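Local coordinates for protein fluvirucin B1 DH domain from module 1 (Actinomadura vulgaris, PDB 6OBV) that probably dehydrates a beta-hydroxyacyl intermediate to the alpha,beta-unsaturated form, as the dehydratase domain of module 1 in the fluvirucin B1 polyketide synthase, at residues V97-T102 against T150-S155; W165-A170 against E205-V210. All blocks are in the same frame, centred on the assembly; numbering follows the deposited sequence.

Contact 1 of 2, residues V97-T102 against T150-S155; sequences VLEELT and TLTATS
V97 and T152 form the hydrogen-bonded pair at one end of an antiparallel beta ladder that a classic beta bulge interrupts at E99 and E100. V97 N reaches T152 O at 3.0 Å, and T152 N returns to V97 O at 2.8 Å with an N-H...O angle of 163°. V97 O also receives a CA-H...O contact from L151. In the bulge, two consecutive residues face T150: E100 N donates to T150 O, while E99 N gives the same oxygen a weak second bond, bent to 120°. T150 N closes the pair on E100 O.

The side chains of V97 and T152 lie side by side, V97 CG1 3.7 Å from T152 CG2. On the other face, L98 CD1 meets L151 CD2 at 3.9 Å; helix 79-92 touches L98 there through V87. A chi1 of 169° turns the extended chain of E99 away from its own N and alongside T150, where E99 OE2 comes 3.4 Å from T150 CG2. A salt bridge from the same oxygen to R129 would steady the carboxylate. Beyond the ladder, the strand edge of 97-102 away from T150 bonds to strand 247-257. Past T152 the chain leaves the ladder, and V97 CG2 packs 3.3 Å from T154 O.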
loop_
_atom_site.group_PDB
_atom_site.type_symbol
_atom_site.label_atom_id
_atom_site.label_comp_id
_atom_site.label_asym_id
_atom_site.label_seq_id
_atom_site.Cartn_x
_atom_site.Cartn_y
_atom_site.Cartn_z
ATOM N N VAL A 97 8.573 -7.883 -18.467
ATOM C CA VAL A 97 9.944 -7.781 -18.958
ATOM C C VAL A 97 10.664 -6.620 -18.281
ATOM O O VAL A 97 10.202 -5.473 -18.328
ATOM C CB VAL A 97 9.959 -7.622 -20.486
ATOM C CG1 VAL A 97 11.391 -7.390 -21.000
ATOM C CG2 VAL A 97 9.337 -8.867 -21.132
ATOM N N LEU A 98 11.812 -6.915 -17.674
ATOM C CA LEU A 98 12.652 -5.903 -17.031
ATOM C C LEU A 98 13.578 -5.295 -18.075
ATOM O O LEU A 98 14.682 -5.783 -18.322
ATOM C CB LEU A 98 13.449 -6.523 -15.896
ATOM C CG LEU A 98 14.218 -5.529 -15.040
ATOM C CD1 LEU A 98 13.294 -4.403 -14.627
ATOM C CD2 LEU A 98 14.778 -6.264 -13.820
ATOM N N GLU A 99 13.116 -4.215 -18.711
ATOM C CA GLU A 99 13.894 -3.601 -19.782
ATOM C C GLU A 99 15.229 -3.070 -19.263
ATOM O O GLU A 99 16.263 -3.206 -19.918
ATOM C CB GLU A 99 13.067 -2.487 -20.422
ATOM C CG GLU A 99 13.796 -1.569 -21.381
ATOM C CD GLU A 99 12.862 -0.510 -21.951
ATOM O OE1 GLU A 99 12.031 -0.853 -22.816
ATOM O OE2 GLU A 99 12.935 0.660 -21.524
ATOM N N GLU A 100 15.232 -2.494 -18.075
ATOM C CA GLU A 100 16.430 -1.892 -17.512
ATOM C C GLU A 100 16.256 -1.843 -15.998
ATOM O O GLU A 100 15.155 -1.584 -15.511
ATOM C CB GLU A 100 16.651 -0.492 -18.104
ATOM C CG GLU A 100 18.013 0.116 -17.856
ATOM C CD GLU A 100 18.096 0.799 -16.508
ATOM O OE1 GLU A 100 19.198 0.810 -15.907
ATOM O OE2 GLU A 100 17.049 1.314 -16.048
ATOM N N LEU A 101 17.327 -2.128 -15.254
ATOM C CA LEU A 101 17.342 -1.852 -13.815
ATOM C C LEU A 101 18.763 -1.471 -13.398
ATOM O O LEU A 101 19.720 -2.179 -13.728
ATOM C CB LEU A 101 16.851 -3.059 -13.012
ATOM C CG LEU A 101 16.588 -2.956 -11.504
ATOM C CD1 LEU A 101 15.210 -2.373 -11.224
ATOM C CD2 LEU A 101 16.671 -4.320 -10.859
ATOM N N THR A 102 18.907 -0.339 -12.707
ATOM C CA THR A 102 20.188 0.082 -12.147
ATOM C C THR A 102 20.117 -0.060 -10.636
ATOM O O THR A 102 19.122 0.350 -10.022
ATOM C CB THR A 102 20.544 1.525 -12.521
ATOM O OG1 THR A 102 20.460 1.698 -13.936
ATOM C CG2 THR A 102 21.962 1.859 -12.090
ATOM N N THR A 150 12.903 0.172 -15.616
ATOM C CA THR A 150 11.777 0.223 -16.535
ATOM C C THR A 150 11.317 -1.181 -16.888
ATOM O O THR A 150 12.130 -2.047 -17.244
ATOM C CB THR A 150 12.151 0.988 -17.806
ATOM O OG1 THR A 150 12.442 2.345 -17.465
ATOM C CG2 THR A 150 11.008 0.961 -18.793
ATOM N N LEU A 151 10.013 -1.393 -16.778
ATOM C CA LEU A 151 9.346 -2.602 -17.225
ATOM C C LEU A 151 8.652 -2.344 -18.554
ATOM O O LEU A 151 8.177 -1.237 -18.817
ATOM C CB LEU A 151 8.324 -3.064 -16.188
ATOM C CG LEU A 151 8.919 -3.402 -14.820
ATOM C CD1 LEU A 151 7.906 -3.174 -13.672
ATOM C CD2 LEU A 151 9.436 -4.843 -14.833
ATOM N N THR A 152 8.605 -3.380 -19.394
ATOM C CA THR A 152 7.908 -3.335 -20.671
ATOM C C THR A 152 7.157 -4.648 -20.845
ATOM O O THR A 152 7.382 -5.615 -20.114
ATOM C CB THR A 152 8.875 -3.081 -21.852
ATOM O OG1 THR A 152 8.134 -2.961 -23.071
ATOM C CG2 THR A 152 9.883 -4.217 -22.017
ATOM N N ALA A 153 6.221 -4.669 -21.790
ATOM C CA ALA A 153 5.598 -5.926 -22.177
ATOM C C ALA A 153 6.288 -6.565 -23.371
ATOM O O ALA A 153 6.021 -7.735 -23.669
ATOM C CB ALA A 153 4.119 -5.716 -22.488
ATOM N N THR A 154 7.171 -5.832 -24.046
ATOM C CA THR A 154 7.859 -6.341 -25.225
ATOM C C THR A 154 8.780 -7.495 -24.843
ATOM O O THR A 154 9.688 -7.335 -24.019
ATOM C CB THR A 154 8.661 -5.227 -25.899
ATOM O OG1 THR A 154 7.954 -3.986 -25.791
ATOM C CG2 THR A 154 8.861 -5.546 -27.369
ATOM N N SER A 155 8.547 -8.658 -25.445
ATOM C CA SER A 155 9.394 -9.824 -25.259
ATOM C C SER A 155 10.368 -9.958 -26.419
ATOM O O SER A 155 10.070 -9.582 -27.556
ATOM C CB SER A 155 8.557 -11.099 -25.139
ATOM O OG SER A 155 7.375 -10.862 -24.396
#

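Contact 2 of 2, residues W165-A170 against E205-V210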
loop_
_atom_site.group_PDB
_atom_site.type_symbol
_atom_site.label_atom_id
_atom_site.label_comp_id
_atom_site.label_asym_id
_atom_site.label_seq_id
_atom_site.Cartn_x
_atom_site.Cartn_y
_atom_site.Cartn_z
ATOM N N TRP A 165 24.759 -30.783 -24.482
ATOM C CA TRP A 165 25.149 -30.167 -23.220
ATOM C C TRP A 165 26.214 -31.024 -22.554
ATOM O O TRP A 165 25.943 -32.191 -22.220
ATOM C CB TRP A 165 23.977 -29.957 -22.270
ATOM C CG TRP A 165 24.417 -29.131 -21.099
ATOM C CD1 TRP A 165 24.736 -29.579 -19.850
ATOM C CD2 TRP A 165 24.637 -27.717 -21.085
ATOM N NE1 TRP A 165 25.114 -28.527 -19.046
ATOM C CE2 TRP A 165 25.071 -27.372 -19.784
ATOM C CE3 TRP A 165 24.497 -26.706 -22.041
ATOM C CZ2 TRP A 165 25.369 -26.056 -19.418
ATOM C CZ3 TRP A 165 24.799 -25.410 -21.680
ATOM C CH2 TRP A 165 25.223 -25.092 -20.375
ATOM N N PRO A 166 27.429 -30.496 -22.337
ATOM C CA PRO A 166 27.770 -29.105 -22.685
ATOM C C PRO A 166 28.077 -28.956 -24.180
ATOM O O PRO A 166 28.304 -29.965 -24.846
ATOM C CB PRO A 166 29.005 -28.827 -21.825
ATOM C CG PRO A 166 29.675 -30.192 -21.727
ATOM C CD PRO A 166 28.569 -31.222 -21.745
ATOM N N PRO A 167 28.041 -27.729 -24.701
ATOM C CA PRO A 167 28.236 -27.535 -26.144
ATOM C C PRO A 167 29.552 -28.118 -26.627
ATOM O O PRO A 167 30.509 -28.265 -25.862
ATOM C CB PRO A 167 28.217 -26.013 -26.298
ATOM C CG PRO A 167 27.332 -25.568 -25.197
ATOM C CD PRO A 167 27.607 -26.488 -24.037
ATOM N N ALA A 168 29.593 -28.445 -27.912
ATOM C CA ALA A 168 30.822 -28.952 -28.505
ATOM C C ALA A 168 31.933 -27.916 -28.375
ATOM O O ALA A 168 31.688 -26.705 -28.364
ATOM C CB ALA A 168 30.604 -29.325 -29.974
ATOM N N GLY A 169 33.162 -28.407 -28.237
ATOM C CA GLY A 169 34.303 -27.538 -28.051
ATOM C C GLY A 169 34.497 -26.981 -26.654
ATOM O O GLY A 169 35.486 -26.274 -26.427
ATOM N N ALA A 170 33.606 -27.272 -25.706
ATOM C CA ALA A 170 33.723 -26.736 -24.351
ATOM C C ALA A 170 34.612 -27.632 -23.498
ATOM O O ALA A 170 34.440 -28.858 -23.479
ATOM C CB ALA A 170 32.349 -26.588 -23.698
ATOM N N GLU A 205 33.511 -17.750 -23.901
ATOM C CA GLU A 205 32.212 -18.118 -23.347
ATOM C C GLU A 205 32.377 -19.131 -22.219
ATOM O O GLU A 205 33.285 -19.965 -22.237
ATOM C CB GLU A 205 31.296 -18.723 -24.420
ATOM C CG GLU A 205 31.190 -17.882 -25.674
ATOM C CD GLU A 205 30.487 -18.597 -26.814
ATOM O OE1 GLU A 205 30.461 -19.844 -26.836
ATOM O OE2 GLU A 205 29.953 -17.900 -27.696
ATOM N N VAL A 206 31.463 -19.078 -21.261
ATOM C CA VAL A 206 31.428 -19.999 -20.133
ATOM C C VAL A 206 30.074 -20.694 -20.097
ATOM O O VAL A 206 29.031 -20.076 -20.347
ATOM C CB VAL A 206 31.680 -19.284 -18.791
ATOM C CG1 VAL A 206 31.814 -20.299 -17.654
ATOM C CG2 VAL A 206 32.906 -18.432 -18.881
ATOM N N PHE A 207 30.097 -21.969 -19.744
ATOM C CA PHE A 207 28.907 -22.754 -19.501
ATOM C C PHE A 207 28.971 -23.276 -18.074
ATOM O O PHE A 207 30.042 -23.663 -17.595
ATOM C CB PHE A 207 28.827 -23.895 -20.494
ATOM C CG PHE A 207 28.834 -23.447 -21.913
ATOM C CD1 PHE A 207 27.650 -23.049 -22.538
ATOM C CD2 PHE A 207 30.016 -23.422 -22.642
ATOM C CE1 PHE A 207 27.649 -22.609 -23.859
ATOM C CE2 PHE A 207 30.023 -22.993 -23.972
ATOM C CZ PHE A 207 28.837 -22.587 -24.581
ATOM N N ALA A 208 27.833 -23.283 -17.391
ATOM C CA ALA A 208 27.808 -23.636 -15.980
ATOM C C ALA A 208 26.560 -24.441 -15.678
ATOM O O ALA A 208 25.536 -24.330 -16.359
ATOM C CB ALA A 208 27.843 -22.393 -15.076
ATOM N N GLU A 209 26.662 -25.271 -14.652
ATOM C CA GLU A 209 25.498 -25.851 -14.006
ATOM C C GLU A 209 25.515 -25.402 -12.557
ATOM O O GLU A 209 26.560 -25.460 -11.900
ATOM C CB GLU A 209 25.494 -27.370 -14.110
ATOM C CG GLU A 209 25.453 -27.868 -15.522
ATOM C CD GLU A 209 25.398 -29.387 -15.614
ATOM O OE1 GLU A 209 25.553 -30.060 -14.570
ATOM O OE2 GLU A 209 25.192 -29.906 -16.735
ATOM N N VAL A 210 24.362 -24.932 -12.081
ATOM C CA VAL A 210 24.212 -24.294 -10.778
ATOM C C VAL A 210 22.988 -24.896 -10.092
ATOM O O VAL A 210 21.936 -25.044 -10.725
ATOM C CB VAL A 210 24.050 -22.769 -10.926
ATOM C CG1 VAL A 210 24.075 -22.113 -9.574
ATOM C CG2 VAL A 210 25.119 -22.204 -11.826
#
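W165 and F207 are brought together by different first torsions: the indole CG stands anti to the backbone N of W165 (chi1 -171°), whereas the phenyl CG stands anti to the carbonyl carbon of F207 (chi1 -57°). The far end of the indole thereby reaches the base of the phenylalanine, W165 CH2 lying 3.8 Å from F207 CB. The two six-membered rings are nearly perpendicular, with centroids 5.7 Å apart, yet they meet obliquely.

The indole N-H is directed at E209, whose extended side chain slides past the tryptophan in the opposite direction. W165 NE1 donates to E209 OE2 at 2.7 Å, but the bond is bent, 135° at the hydrogen. It uses the anti lone pair of OE2, and the carboxylate lies almost in the plane of the ring, a near-coplanar approach that would favour this rotation of the indole. The other oxygen, OE1, forms a salt bridge with R198, so each carboxylate oxygen has a partner, and R198 would help to fix its orientation. Further round the indole edge, W165 CZ2 comes 3.5 Å from A208 O.

P167 covers one face of F207 in a CH-pi contact, with P167 CG 3.5 Å from the ring centroid and displaced toward the rim. A170 CB adds a looser contact at F207 CD2. These two residues begin and end a type II turn, in which G169 takes the positive phi, so one turn delivers both to the same ring.

This loop precedes strand 171-173 and anchors by aromatic packing on strand 205-211, probably part of the C-terminal hotdog of the dehydratase double hotdog fold. That strand runs between 196-202 and 264-271. From 196-202, W200 meets the indole edge-to-face; from 264-271, R266 makes a cation-pi contact with W165 and H268 stacks on F207.

Contacts 1 and 2 follow one another along the chain: the strand that ends contact 1 gives way to the loop whose later residues, 165-170, open contact 2. They do not touch; their centres lie 28 Å apart and their nearest atoms about 19 Å. Contact 1 joins neighbouring strands by backbone bonds, whereas contact 2 lays a loop on a strand through side chains. Strands 247-257, 288-299, 277-282 and 264-271 lie in sequence between strands 97-103 and 205-211, consistent with the double hotdog fold of polyketide synthase dehydratases. Contact 1 would then belong to the N-terminal hotdog and contact 2 to the C-terminal one.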